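Local coordinates for protein octenoyl-CoA reductase/carboxylase (Streptomyces sp., PDB 4A0S) that binds NADP and octenoyl-CoA and probably catalyses the reductive carboxylation of 2-octenoyl-CoA to supply a polyketide extender unit, at residues A[379-385]-A[435-441]. Coordinates in Å, arbitrary orientation, origin at the centre of the assembly. Residue numbers count along the deposited sequence, not the author numbering.
Sequences AVVPAMS and RLNPLRG
Segments 379-385 and 435-441 run side by side in the same direction, in register at Val381-Leu436 (CA-CA 5.2 Å) and Ser385-Arg440 (4.5 Å). The first, mostly extended, enters strand 384-389, parallel partner of strand 408-412; Val380 and Ala383 rest on helix 232-243 of the Rossmann-type part of this medium-chain dehydrogenase/reductase fold. The second leaves helix 433-436 through a type I turn, Asn437-Arg440. Val381 (chi1 m) is the main bump: CG1 lies over a face of the Arg435 guanidinium (CZ 3.6 Å) and 3.9 Å from Leu436 CD2, while CG2 meets Pro438 CD at 3.6 Å. Leu439 (m, t) points back, CD1 4.0 Å from Ala383 CB. Ordered waters fill the gap between backbones: one accepts from Leu439 N (2.9 Å), within bonding distance of Pro382 O (3.0 Å) and Met384 O (2.5 Å); another links Met384 O (2.8 Å) to Asn437 OD1 (2.7 Å). Glu433 O holds Asn437 ND2. Gly441 N gives Ser385 O a weak direct hydrogen bond (3.4 Å). Apolar contacts and water bridges, not strand pairing, thus fasten the C-terminal tail.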
ATOM      1  N   ALA A 379      11.435 -14.434 -19.230  1.00 17.85           N
ATOM      2  CA  ALA A 379      10.429 -14.866 -18.282  1.00 18.06           C
ATOM      3  C   ALA A 379       9.053 -14.807 -18.921  1.00 17.64           C
ATOM      4  O   ALA A 379       8.201 -15.650 -18.670  1.00 18.15           O
ATOM      5  CB  ALA A 379      10.460 -13.999 -17.049  1.00 17.85           C
ATOM      6  N   VAL A 380       8.857 -13.787 -19.745  1.00 17.34           N
ATOM      7  CA  VAL A 380       7.612 -13.562 -20.441  1.00 17.24           C
ATOM      8  C   VAL A 380       7.983 -13.478 -21.925  1.00 17.33           C
ATOM      9  O   VAL A 380       9.070 -12.993 -22.286  1.00 17.35           O
ATOM     10  CB  VAL A 380       6.931 -12.280 -19.915  1.00 16.94           C
ATOM     11  CG1 VAL A 380       5.766 -11.865 -20.782  1.00 16.87           C
ATOM     12  CG2 VAL A 380       6.458 -12.495 -18.462  1.00 16.89           C
ATOM     13  N   VAL A 381       7.095 -13.988 -22.769  1.00 17.43           N
ATOM     14  CA  VAL A 381       7.392 -14.133 -24.187  1.00 17.58           C
ATOM     15  C   VAL A 381       6.284 -13.478 -24.990  1.00 17.47           C
ATOM     16  O   VAL A 381       5.162 -13.327 -24.484  1.00 17.35           O
ATOM     17  CB  VAL A 381       7.553 -15.609 -24.598  1.00 17.92           C
ATOM     18  CG1 VAL A 381       8.696 -16.281 -23.798  1.00 18.09           C
ATOM     19  CG2 VAL A 381       6.211 -16.375 -24.471  1.00 18.00           C
ATOM     20  N   PRO A 382       6.604 -13.064 -26.234  1.00 17.53           N
ATOM     21  CA  PRO A 382       5.636 -12.374 -27.079  1.00 17.56           C
ATOM     22  C   PRO A 382       4.524 -13.341 -27.417  1.00 17.76           C
ATOM     23  O   PRO A 382       4.770 -14.531 -27.572  1.00 18.20           O
ATOM     24  CB  PRO A 382       6.443 -12.030 -28.331  1.00 17.78           C
ATOM     25  CG  PRO A 382       7.839 -11.986 -27.870  1.00 17.71           C
ATOM     26  CD  PRO A 382       7.936 -13.081 -26.854  1.00 17.68           C
ATOM     27  N   ALA A 383       3.316 -12.797 -27.505  1.00 17.52           N
ATOM     28  CA  ALA A 383       2.103 -13.539 -27.757  1.00 17.70           C
ATOM     29  C   ALA A 383       1.753 -13.438 -29.241  1.00 17.86           C
ATOM     30  O   ALA A 383       0.596 -13.548 -29.608  1.00 17.95           O
ATOM     31  CB  ALA A 383       0.983 -12.974 -26.916  1.00 17.51           C
ATOM     32  N   MET A 384       2.759 -13.239 -30.086  1.00 18.24           N
ATOM     33  CA  MET A 384       2.498 -13.086 -31.514  1.00 18.62           C
ATOM     34  C   MET A 384       2.010 -14.400 -32.068  1.00 18.99           C
ATOM     35  O   MET A 384       2.562 -15.445 -31.765  1.00 19.38           O
ATOM     36  CB  MET A 384       3.752 -12.639 -32.241  1.00 18.86           C
ATOM     37  CG  MET A 384       3.536 -12.349 -33.709  1.00 19.45           C
ATOM     38  SD  MET A 384       5.096 -11.859 -34.396  1.00 20.44           S
ATOM     39  CE  MET A 384       5.906 -13.454 -34.580  1.00 21.08           C
ATOM     40  N   SER A 385       0.962 -14.347 -32.870  1.00 19.21           N
ATOM     41  CA  SER A 385       0.399 -15.555 -33.461  1.00 19.59           C
ATOM     42  C   SER A 385       0.284 -15.437 -34.964  1.00 20.12           C
ATOM     43  O   SER A 385       0.075 -16.437 -35.664  1.00 20.69           O
ATOM     44  CB  SER A 385      -0.980 -15.824 -32.883  1.00 19.46           C
ATOM     45  OG  SER A 385      -1.897 -14.809 -33.238  1.00 18.90           O
ATOM     46  N   ARG A 435       9.799 -21.392 -27.655  1.00 25.66           N
ATOM     47  CA  ARG A 435       9.412 -20.820 -26.376  1.00 25.17           C
ATOM     48  C   ARG A 435       8.967 -19.374 -26.586  1.00 23.21           C
ATOM     49  O   ARG A 435       8.039 -18.902 -25.932  1.00 23.06           O
ATOM     50  CB  ARG A 435      10.546 -20.899 -25.349  1.00 26.47           C
ATOM     51  CG  ARG A 435      10.446 -19.813 -24.230  1.00 29.03           C
ATOM     52  CD  ARG A 435      10.739 -20.322 -22.830  1.00 35.97           C
ATOM     53  NE  ARG A 435      10.478 -19.299 -21.803  1.00 40.66           N
ATOM     54  CZ  ARG A 435       9.267 -18.940 -21.365  1.00 42.82           C
ATOM     55  NH1 ARG A 435       8.163 -19.492 -21.869  1.00 42.82           N
ATOM     56  NH2 ARG A 435       9.152 -18.015 -20.421  1.00 45.18           N
ATOM     57  N   LEU A 436       9.637 -18.679 -27.498  1.00 22.05           N
ATOM     58  CA  LEU A 436       9.334 -17.287 -27.773  1.00 21.45           C
ATOM     59  C   LEU A 436       8.062 -17.109 -28.581  1.00 20.87           C
ATOM     60  O   LEU A 436       7.512 -16.022 -28.620  1.00 21.28           O
ATOM     61  CB  LEU A 436      10.498 -16.611 -28.488  1.00 21.91           C
ATOM     62  CG  LEU A 436      11.758 -16.475 -27.644  1.00 22.23           C
ATOM     63  CD1 LEU A 436      12.891 -15.996 -28.502  1.00 22.88           C
ATOM     64  CD2 LEU A 436      11.519 -15.527 -26.452  1.00 22.91           C
ATOM     65  N   ASN A 437       7.583 -18.167 -29.221  1.00 20.55           N
ATOM     66  CA  ASN A 437       6.376 -18.049 -30.033  1.00 20.32           C
ATOM     67  C   ASN A 437       5.405 -19.154 -29.737  1.00 20.47           C
ATOM     68  O   ASN A 437       5.107 -19.945 -30.630  1.00 21.15           O
ATOM     69  CB  ASN A 437       6.723 -18.076 -31.519  1.00 21.15           C
ATOM     70  CG  ASN A 437       7.465 -16.846 -31.956  1.00 21.36           C
ATOM     71  OD1 ASN A 437       6.854 -15.842 -32.310  1.00 22.19           O
ATOM     72  ND2 ASN A 437       8.784 -16.918 -31.944  1.00 20.14           N
ATOM     73  N   PRO A 438       4.889 -19.208 -28.487  1.00 20.64           N
ATOM     74  CA  PRO A 438       3.953 -20.248 -28.093  1.00 21.28           C
ATOM     75  C   PRO A 438       2.715 -20.254 -28.975  1.00 21.18           C
ATOM     76  O   PRO A 438       2.122 -21.307 -29.215  1.00 21.72           O
ATOM     77  CB  PRO A 438       3.575 -19.858 -26.664  1.00 22.17           C
ATOM     78  CG  PRO A 438       3.923 -18.410 -26.549  1.00 21.71           C
ATOM     79  CD  PRO A 438       5.140 -18.262 -27.384  1.00 20.75           C
ATOM     80  N   LEU A 439       2.344 -19.078 -29.471  1.00 20.48           N
ATOM     81  CA  LEU A 439       1.123 -18.942 -30.254  1.00 20.87           C
ATOM     82  C   LEU A 439       1.324 -19.004 -31.760  1.00 21.27           C
ATOM     83  O   LEU A 439       0.380 -18.761 -32.509  1.00 21.87           O
ATOM     84  CB  LEU A 439       0.392 -17.656 -29.870  1.00 20.70           C
ATOM     85  CG  LEU A 439      -0.046 -17.560 -28.405  1.00 22.15           C
ATOM     86  CD1 LEU A 439      -0.798 -16.271 -28.194  1.00 23.77           C
ATOM     87  CD2 LEU A 439      -0.899 -18.774 -27.958  1.00 23.18           C
ATOM     88  N   ARG A 440       2.521 -19.367 -32.208  1.00 21.86           N
ATOM     89  CA  ARG A 440       2.804 -19.366 -33.636  1.00 23.74           C
ATOM     90  C   ARG A 440       1.756 -20.205 -34.369  1.00 24.48           C
ATOM     91  O   ARG A 440       1.471 -21.339 -33.972  1.00 24.52           O
ATOM     92  CB  ARG A 440       4.191 -19.934 -33.925  1.00 25.06           C
ATOM     93  CG  ARG A 440       4.595 -19.783 -35.372  1.00 29.91           C
ATOM     94  CD  ARG A 440       5.601 -20.846 -35.812  1.00 36.75           C
ATOM     95  NE  ARG A 440       6.717 -21.017 -34.874  1.00 40.04           N
ATOM     96  CZ  ARG A 440       7.612 -20.079 -34.554  1.00 40.11           C
ATOM     97  NH1 ARG A 440       7.532 -18.856 -35.065  1.00 41.37           N
ATOM     98  NH2 ARG A 440       8.586 -20.368 -33.700  1.00 40.56           N
ATOM     99  N   GLY A 441       1.164 -19.622 -35.405  1.00 25.28           N
ATOM    100  CA  GLY A 441       0.256 -20.374 -36.282  1.00 26.66           C
ATOM    101  C   GLY A 441      -1.137 -20.652 -35.732  1.00 25.74           C
ATOM    102  O   GLY A 441      -1.990 -21.173 -36.453  1.00 27.11           O
TER
HETATM  103  O   HOH W   1       3.397 -16.350 -29.555  1.00  2.00           O
HETATM  104  O   HOH W   2       5.707 -14.482 -30.289  1.00  2.00           O
HETATM  105  O   HOH W   3       4.520 -16.519 -33.485  1.00  2.00           O
HETATM  106  O   HOH W   4       2.418 -17.644 -37.261  1.00  9.44           O